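Local coordinates for putative short-chain dehydrogenase/reductase (Burkholderia xenovorans, PDB 5IZ4), which probably acts as an NAD(P)-dependent oxidoreductase of the short-chain dehydrogenase/reductase family, perhaps reducing 3-oxoacyl groups on acyl carrier protein, and binds ADP, at residues A35-F46 with C61-D72. Residues are numbered along the deposited sequence; the frame is centred on the assembly and turned at random.
With ADP (adenosine-5'-diphosphate), chain B.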
ATOM      1  N   ALA A  35     -10.939  30.810  -5.828  1.00 21.51           N
ATOM      2  CA  ALA A  35     -11.530  32.095  -6.199  1.00 20.21           C
ATOM      3  C   ALA A  35     -12.670  31.913  -7.198  1.00 23.73           C
ATOM      4  O   ALA A  35     -13.712  32.574  -7.097  1.00 22.82           O
ATOM      5  CB  ALA A  35     -10.452  33.018  -6.770  1.00 20.83           C
ATOM      6  N   GLN A  36     -12.491  31.018  -8.172  1.00 19.44           N
ATOM      7  CA  GLN A  36     -13.537  30.747  -9.150  0.67 24.56           C
ATOM      8  C   GLN A  36     -14.776  30.134  -8.510  1.00 27.19           C
ATOM      9  O   GLN A  36     -15.878  30.270  -9.053  1.00 26.23           O
ATOM     10  CB  GLN A  36     -12.971  29.838 -10.244  0.67 20.43           C
ATOM     11  CG  GLN A  36     -12.024  30.596 -11.171  0.67 27.55           C
ATOM     12  CD  GLN A  36     -11.118  29.703 -11.996  0.67 28.76           C
ATOM     13  OE1 GLN A  36     -10.913  28.529 -11.680  0.67 20.40           O
ATOM     14  NE2 GLN A  36     -10.557  30.269 -13.064  0.67 32.98           N
ATOM     15  N   ALA A  37     -14.616  29.473  -7.369  1.00 24.25           N
ATOM     16  CA  ALA A  37     -15.729  28.893  -6.637  1.00 25.74           C
ATOM     17  C   ALA A  37     -16.444  29.899  -5.747  1.00 30.21           C
ATOM     18  O   ALA A  37     -17.434  29.536  -5.099  1.00 30.23           O
ATOM     19  CB  ALA A  37     -15.226  27.722  -5.798  1.00 25.88           C
ATOM     20  N   GLY A  38     -15.977  31.144  -5.697  1.00 27.57           N
ATOM     21  CA  GLY A  38     -16.591  32.145  -4.856  1.00 26.24           C
ATOM     22  C   GLY A  38     -15.995  32.273  -3.475  1.00 27.70           C
ATOM     23  O   GLY A  38     -16.437  33.141  -2.710  1.00 34.40           O
ATOM     24  N   TRP A  39     -14.997  31.461  -3.135  1.00 20.77           N
ATOM     25  CA  TRP A  39     -14.384  31.550  -1.815  1.00 20.64           C
ATOM     26  C   TRP A  39     -13.481  32.773  -1.711  1.00 21.61           C
ATOM     27  O   TRP A  39     -12.936  33.264  -2.705  1.00 25.20           O
ATOM     28  CB  TRP A  39     -13.556  30.300  -1.503  1.00 18.67           C
ATOM     29  CG  TRP A  39     -14.365  29.054  -1.255  1.00 22.73           C
ATOM     30  CD1 TRP A  39     -15.500  28.663  -1.910  1.00 21.06           C
ATOM     31  CD2 TRP A  39     -14.098  28.044  -0.273  1.00 22.37           C
ATOM     32  NE1 TRP A  39     -15.950  27.464  -1.401  1.00 23.51           N
ATOM     33  CE2 TRP A  39     -15.106  27.064  -0.396  1.00 21.13           C
ATOM     34  CE3 TRP A  39     -13.102  27.871   0.694  1.00 21.10           C
ATOM     35  CZ2 TRP A  39     -15.151  25.927   0.421  1.00 20.93           C
ATOM     36  CZ3 TRP A  39     -13.146  26.730   1.505  1.00 21.52           C
ATOM     37  CH2 TRP A  39     -14.162  25.775   1.355  1.00 21.82           C
ATOM     38  N   SER A  40     -13.326  33.262  -0.485  1.00 22.37           N
ATOM     39  CA  SER A  40     -12.278  34.222  -0.182  1.00 21.75           C
ATOM     40  C   SER A  40     -10.968  33.468  -0.018  1.00 19.37           C
ATOM     41  O   SER A  40     -10.936  32.373   0.555  1.00 21.22           O
ATOM     42  CB  SER A  40     -12.612  35.007   1.086  1.00 25.31           C
ATOM     43  OG  SER A  40     -13.854  35.682   0.958  1.00 22.84           O
ATOM     44  N   VAL A  41      -9.876  34.039  -0.522  1.00 20.58           N
ATOM     45  CA  VAL A  41      -8.601  33.333  -0.536  1.00 17.90           C
ATOM     46  C   VAL A  41      -7.557  34.162   0.194  1.00 20.13           C
ATOM     47  O   VAL A  41      -7.435  35.374  -0.039  1.00 24.32           O
ATOM     48  CB  VAL A  41      -8.153  32.982  -1.968  1.00 18.59           C
ATOM     49  CG1 VAL A  41      -9.113  31.957  -2.562  1.00 20.52           C
ATOM     50  CG2 VAL A  41      -8.104  34.226  -2.852  1.00 26.26           C
ATOM     51  N   ALA A  42      -6.849  33.514   1.121  1.00 17.39           N
ATOM     52  CA  ALA A  42      -5.683  34.094   1.779  1.00 18.42           C
ATOM     53  C   ALA A  42      -4.453  33.564   1.047  1.00 22.38           C
ATOM     54  O   ALA A  42      -4.141  32.368   1.118  1.00 20.81           O
ATOM     55  CB  ALA A  42      -5.658  33.743   3.264  1.00 20.26           C
ATOM     56  N   ILE A  43      -3.783  34.450   0.321  1.00 18.72           N
ATOM     57  CA  ILE A  43      -2.726  34.083  -0.614  1.00 17.32           C
ATOM     58  C   ILE A  43      -1.397  34.131   0.128  1.00 24.16           C
ATOM     59  O   ILE A  43      -0.912  35.206   0.496  1.00 25.48           O
ATOM     60  CB  ILE A  43      -2.739  35.013  -1.834  1.00 20.01           C
ATOM     61  CG1 ILE A  43      -3.964  34.693  -2.702  1.00 23.26           C
ATOM     62  CG2 ILE A  43      -1.472  34.874  -2.665  1.00 21.55           C
ATOM     63  CD1 ILE A  43      -4.349  35.827  -3.614  1.00 23.50           C
ATOM     64  N   GLY A  44      -0.811  32.963   0.364  1.00 19.60           N
ATOM     65  CA  GLY A  44       0.431  32.911   1.107  1.00 18.67           C
ATOM     66  C   GLY A  44       1.645  33.133   0.242  1.00 22.35           C
ATOM     67  O   GLY A  44       1.997  32.286  -0.583  1.00 24.24           O
ATOM     68  N   ASN A  45       2.279  34.285   0.416  1.00 20.56           N
ATOM     69  CA  ASN A  45       3.506  34.632  -0.276  1.00 24.32           C
ATOM     70  C   ASN A  45       4.702  34.264   0.593  1.00 22.39           C
ATOM     71  O   ASN A  45       4.644  34.348   1.822  1.00 26.86           O
ATOM     72  CB  ASN A  45       3.537  36.136  -0.588  1.00 22.35           C
ATOM     73  CG  ASN A  45       4.806  36.556  -1.285  1.00 22.59           C
ATOM     74  OD1 ASN A  45       5.086  36.111  -2.392  1.00 25.46           O
ATOM     75  ND2 ASN A  45       5.579  37.423  -0.645  1.00 24.50           N
ATOM     76  N   PHE A  46       5.800  33.871  -0.059  1.00 23.06           N
ATOM     77  CA  PHE A  46       7.020  33.519   0.677  1.00 24.93           C
ATOM     78  C   PHE A  46       7.748  34.774   1.167  1.00 24.97           C
ATOM     79  O   PHE A  46       7.733  35.086   2.362  1.00 31.09           O
ATOM     80  CB  PHE A  46       7.928  32.641  -0.195  1.00 24.75           C
ATOM     81  CG  PHE A  46       9.192  32.164   0.498  1.00 26.12           C
ATOM     82  CD1 PHE A  46       9.294  32.154   1.884  1.00 24.80           C
ATOM     83  CD2 PHE A  46      10.287  31.745  -0.250  1.00 27.00           C
ATOM     84  CE1 PHE A  46      10.466  31.726   2.510  1.00 26.06           C
ATOM     85  CE2 PHE A  46      11.453  31.322   0.369  1.00 31.61           C
ATOM     86  CZ  PHE A  46      11.543  31.312   1.748  1.00 28.37           C
ATOM     87  N   CYS A  61      -7.255  36.319  -8.935  1.00 24.92           N
ATOM     88  CA  CYS A  61      -8.310  35.854  -8.037  1.00 22.44           C
ATOM     89  C   CYS A  61      -9.397  36.908  -7.866  1.00 27.01           C
ATOM     90  O   CYS A  61     -10.586  36.574  -7.769  1.00 24.99           O
ATOM     91  CB  CYS A  61      -7.722  35.476  -6.677  1.00 21.72           C
ATOM     92  SG  CYS A  61      -6.724  33.994  -6.683  1.00 23.10           S
ATOM     93  N   ARG A  62      -9.005  38.184  -7.799  1.00 23.14           N
ATOM     94  CA  ARG A  62      -9.996  39.250  -7.713  1.00 24.28           C
ATOM     95  C   ARG A  62     -10.797  39.358  -9.001  1.00 26.40           C
ATOM     96  O   ARG A  62     -11.999  39.648  -8.971  1.00 29.20           O
ATOM     97  CB  ARG A  62      -9.311  40.581  -7.395  1.00 29.91           C
ATOM     98  CG  ARG A  62      -8.790  40.663  -5.978  1.00 33.07           C
ATOM     99  CD  ARG A  62      -7.974  41.918  -5.773  1.00 35.56           C
ATOM    100  NE  ARG A  62      -8.779  43.137  -5.672  1.00 37.46           N
ATOM    101  CZ  ARG A  62      -9.328  43.571  -4.539  1.00 44.97           C
ATOM    102  NH1 ARG A  62      -9.184  42.868  -3.420  1.00 47.57           N
ATOM    103  NH2 ARG A  62     -10.023  44.704  -4.519  1.00 41.84           N
ATOM    104  N   ASP A  63     -10.137  39.154 -10.144  1.00 28.67           N
ATOM    105  CA  ASP A  63     -10.840  39.146 -11.421  1.00 26.37           C
ATOM    106  C   ASP A  63     -11.841  38.003 -11.484  1.00 26.73           C
ATOM    107  O   ASP A  63     -12.906  38.134 -12.106  1.00 30.83           O
ATOM    108  CB  ASP A  63      -9.836  39.043 -12.562  1.00 32.86           C
ATOM    109  CG  ASP A  63     -10.502  38.935 -13.910  1.00 49.02           C
ATOM    110  OD1 ASP A  63     -10.862  39.990 -14.477  1.00 49.49           O
ATOM    111  OD2 ASP A  63     -10.669  37.795 -14.399  1.00 50.43           O
ATOM    112  N   ALA A  64     -11.511  36.881 -10.848  1.00 26.66           N
ATOM    113  CA  ALA A  64     -12.421  35.752 -10.712  1.00 23.87           C
ATOM    114  C   ALA A  64     -13.546  36.039  -9.735  1.00 32.42           C
ATOM    115  O   ALA A  64     -14.469  35.227  -9.633  1.00 32.44           O
ATOM    116  CB  ALA A  64     -11.653  34.505 -10.264  1.00 22.95           C
ATOM    117  N   GLY A  65     -13.481  37.158  -9.013  1.00 28.86           N
ATOM    118  CA  GLY A  65     -14.558  37.596  -8.154  1.00 36.94           C
ATOM    119  C   GLY A  65     -14.361  37.375  -6.671  1.00 34.43           C
ATOM    120  O   GLY A  65     -15.305  37.601  -5.906  1.00 35.22           O
ATOM    121  N   ALA A  66     -13.173  36.954  -6.241  1.00 28.54           N
ATOM    122  CA  ALA A  66     -12.927  36.607  -4.846  1.00 25.82           C
ATOM    123  C   ALA A  66     -12.396  37.788  -4.047  1.00 26.62           C
ATOM    124  O   ALA A  66     -11.577  38.574  -4.537  1.00 27.40           O
ATOM    125  CB  ALA A  66     -11.916  35.467  -4.745  1.00 27.41           C
ATOM    126  N   GLN A  67     -12.848  37.889  -2.797  1.00 24.31           N
ATOM    127  CA  GLN A  67     -12.120  38.679  -1.816  1.00 26.92           C
ATOM    128  C   GLN A  67     -10.767  38.037  -1.540  1.00 27.90           C
ATOM    129  O   GLN A  67     -10.636  36.810  -1.513  1.00 26.54           O
ATOM    130  CB  GLN A  67     -12.913  38.794  -0.521  1.00 28.54           C
ATOM    131  CG  GLN A  67     -14.198  39.569  -0.645  1.00 35.33           C
ATOM    132  CD  GLN A  67     -14.968  39.564   0.653  1.00 39.86           C
ATOM    133  OE1 GLN A  67     -14.563  40.193   1.629  1.00 49.30           O
ATOM    134  NE2 GLN A  67     -16.073  38.825   0.682  1.00 37.63           N
ATOM    135  N   THR A  68      -9.755  38.874  -1.313  1.00 24.28           N
ATOM    136  CA  THR A  68      -8.385  38.393  -1.209  1.00 22.52           C
ATOM    137  C   THR A  68      -7.664  39.088  -0.065  1.00 28.01           C
ATOM    138  O   THR A  68      -8.043  40.177   0.376  1.00 29.59           O
ATOM    139  CB  THR A  68      -7.582  38.642  -2.495  1.00 25.48           C
ATOM    140  OG1 THR A  68      -7.557  40.050  -2.775  1.00 26.04           O
ATOM    141  CG2 THR A  68      -8.186  37.901  -3.677  1.00 21.75           C
ATOM    142  N   LEU A  69      -6.595  38.440   0.390  1.00 26.39           N
ATOM    143  CA  LEU A  69      -5.551  39.104   1.158  1.00 30.22           C
ATOM    144  C   LEU A  69      -4.263  38.347   0.887  1.00 28.08           C
ATOM    145  O   LEU A  69      -4.292  37.150   0.611  1.00 28.21           O
ATOM    146  CB  LEU A  69      -5.868  39.156   2.662  1.00 35.26           C
ATOM    147  CG  LEU A  69      -5.811  37.953   3.606  1.00 34.54           C
ATOM    148  CD1 LEU A  69      -4.381  37.560   3.976  1.00 31.17           C
ATOM    149  CD2 LEU A  69      -6.586  38.302   4.866  1.00 37.61           C
ATOM    150  N   ILE A  70      -3.135  39.046   0.946  1.00 24.36           N
ATOM    151  CA  ILE A  70      -1.829  38.415   0.797  1.00 21.54           C
ATOM    152  C   ILE A  70      -1.145  38.452   2.147  1.00 22.11           C
ATOM    153  O   ILE A  70      -1.108  39.504   2.801  1.00 26.62           O
ATOM    154  CB  ILE A  70      -0.959  39.115  -0.262  1.00 30.37           C
ATOM    155  CG1 ILE A  70      -1.621  39.068  -1.639  1.00 29.94           C
ATOM    156  CG2 ILE A  70       0.421  38.478  -0.316  1.00 34.27           C
ATOM    157  CD1 ILE A  70      -0.776  39.722  -2.722  1.00 30.19           C
ATOM    158  N   PHE A  71      -0.585  37.321   2.563  1.00 21.99           N
ATOM    159  CA  PHE A  71       0.262  37.309   3.745  1.00 25.49           C
ATOM    160  C   PHE A  71       1.642  36.773   3.390  1.00 25.60           C
ATOM    161  O   PHE A  71       1.788  35.915   2.512  1.00 28.52           O
ATOM    162  CB  PHE A  71      -0.373  36.486   4.890  1.00 25.06           C
ATOM    163  CG  PHE A  71      -0.527  35.013   4.595  1.00 23.21           C
ATOM    164  CD1 PHE A  71       0.502  34.119   4.873  1.00 22.98           C
ATOM    165  CD2 PHE A  71      -1.716  34.514   4.079  1.00 23.80           C
ATOM    166  CE1 PHE A  71       0.353  32.757   4.622  1.00 22.65           C
ATOM    167  CE2 PHE A  71      -1.871  33.156   3.824  1.00 25.53           C
ATOM    168  CZ  PHE A  71      -0.838  32.277   4.102  1.00 26.69           C
ATOM    169  N   ASP A  72       2.659  37.316   4.057  1.00 24.07           N
ATOM    170  CA  ASP A  72       3.994  36.743   3.990  1.00 23.29           C
ATOM    171  C   ASP A  72       4.152  35.731   5.114  1.00 25.10           C
ATOM    172  O   ASP A  72       3.701  35.969   6.239  1.00 28.32           O
ATOM    173  CB  ASP A  72       5.081  37.809   4.126  1.00 27.17           C
ATOM    174  CG  ASP A  72       5.161  38.744   2.939  1.00 30.79           C
ATOM    175  OD1 ASP A  72       4.418  38.571   1.959  1.00 31.51           O
ATOM    176  OD2 ASP A  72       5.998  39.668   2.999  1.00 34.03           O
TER
HETATM  177  PB  ADP B 300       4.881  23.406  -7.206  1.00 75.41           P
HETATM  178  O1B ADP B 300       4.941  23.218  -5.647  1.00 78.40           O
HETATM  179  O2B ADP B 300       3.742  24.316  -7.750  1.00 71.57           O
HETATM  180  O3B ADP B 300       5.194  22.152  -8.082  1.00 84.00           O
HETATM  181  PA  ADP B 300       6.621  25.856  -6.723  1.00 60.68           P
HETATM  182  O1A ADP B 300       8.185  25.929  -6.260  1.00 54.81           O
HETATM  183  O2A ADP B 300       6.243  27.082  -7.612  1.00 64.01           O
HETATM  184  O3A ADP B 300       6.403  24.400  -7.311  1.00 75.39           O
HETATM  185  O5' ADP B 300       5.938  26.012  -5.224  1.00 56.09           O
HETATM  186  C5' ADP B 300       6.725  26.135  -4.028  1.00 32.72           C
HETATM  187  C4' ADP B 300       6.250  27.438  -3.380  1.00 31.35           C
HETATM  188  O4' ADP B 300       6.591  27.446  -1.937  1.00 23.89           O
HETATM  189  C3' ADP B 300       6.901  28.712  -3.973  1.00 28.52           C
HETATM  190  O3' ADP B 300       6.014  29.795  -3.978  1.00 36.78           O
HETATM  191  C2' ADP B 300       8.020  28.959  -2.924  1.00 31.17           C
HETATM  192  O2' ADP B 300       8.362  30.343  -3.015  1.00 38.43           O
HETATM  193  C1' ADP B 300       7.277  28.646  -1.639  1.00 22.00           C
HETATM  194  N9  ADP B 300       8.209  28.432  -0.512  1.00 22.36           N
HETATM  195  C8  ADP B 300       9.499  27.878  -0.515  1.00 21.72           C
HETATM  196  N7  ADP B 300      10.005  27.873   0.696  1.00 21.69           N
HETATM  197  C5  ADP B 300       9.043  28.434   1.513  1.00 22.64           C
HETATM  198  C6  ADP B 300       9.011  28.692   2.872  1.00 18.53           C
HETATM  199  N6  ADP B 300      10.073  28.378   3.654  1.00 22.84           N
HETATM  200  N1  ADP B 300       7.919  29.256   3.400  1.00 18.56           N
HETATM  201  C2  ADP B 300       6.888  29.566   2.595  1.00 18.47           C
HETATM  202  N3  ADP B 300       6.840  29.359   1.292  1.00 23.66           N
HETATM  203  C4  ADP B 300       7.932  28.783   0.771  1.00 23.10           C
HETATM  204  O   HOH W   1     -16.105  33.906  -7.862  1.00 45.77           O
HETATM  205  O   HOH W   2     -14.912  35.967  -1.639  1.00 28.54           O
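With its ring carbon held between the backbone N and the carbonyl carbon (chi1 65°), F71 folds its phenyl group back over the neighbouring strand, where G44 CA lies 3.5 Å from the ring centroid, a CH-pi contact over one face. Glycine suits this place because its alpha carbon carries only hydrogens toward the ring. On the other face of the sheet, N45 sends its amide anti to its own backbone N (chi1 179°), alongside the carboxylate of D72. N45 ND2 donates to D72 OD1 at 3.1 Å, nearly straight at 169°, and meets that oxygen from above the carboxylate plane. N45 OD1 is hydrogen-bonded to T50 OG1, N45 ND2 also to D47 O, and D72 OD2 forms a salt bridge with R51, tying both strand ends to the turn before helix 51-63 and to its first residue.

In the parallel ladder between the strands, V41, I43 and N45 give their N-H to the carbonyl O atoms of Q67, L69 and F71 (I43 N to L69 O, 2.8 Å); L69 and F71 give theirs to V41 O and I43 O. Beta-branched V41 and T68 lie side by side, CG2 to CG2 at 3.8 Å. Before the strands, where helices 25-36 and 51-63 end, A35 CB sits 3.5 Å from A66 CB, tighter than usual, and C61 CB adjoins it. G38 and G65 end these helices in Schellman motifs, taking positive phi without a side chain to press on the preceding carbonyl. One water donates to both A35 O and A64 O.

F46 lays its ring against the adenine of ADP. Strands 40-45 and 68-72, with helix 51-63 as crossover, form a beta-alpha-beta unit of the Rossmann fold; 68-72 is outermost, 40-45 bonds along its other edge to strand 16-20, and helix 78-92 packs against A42, L69 and F71.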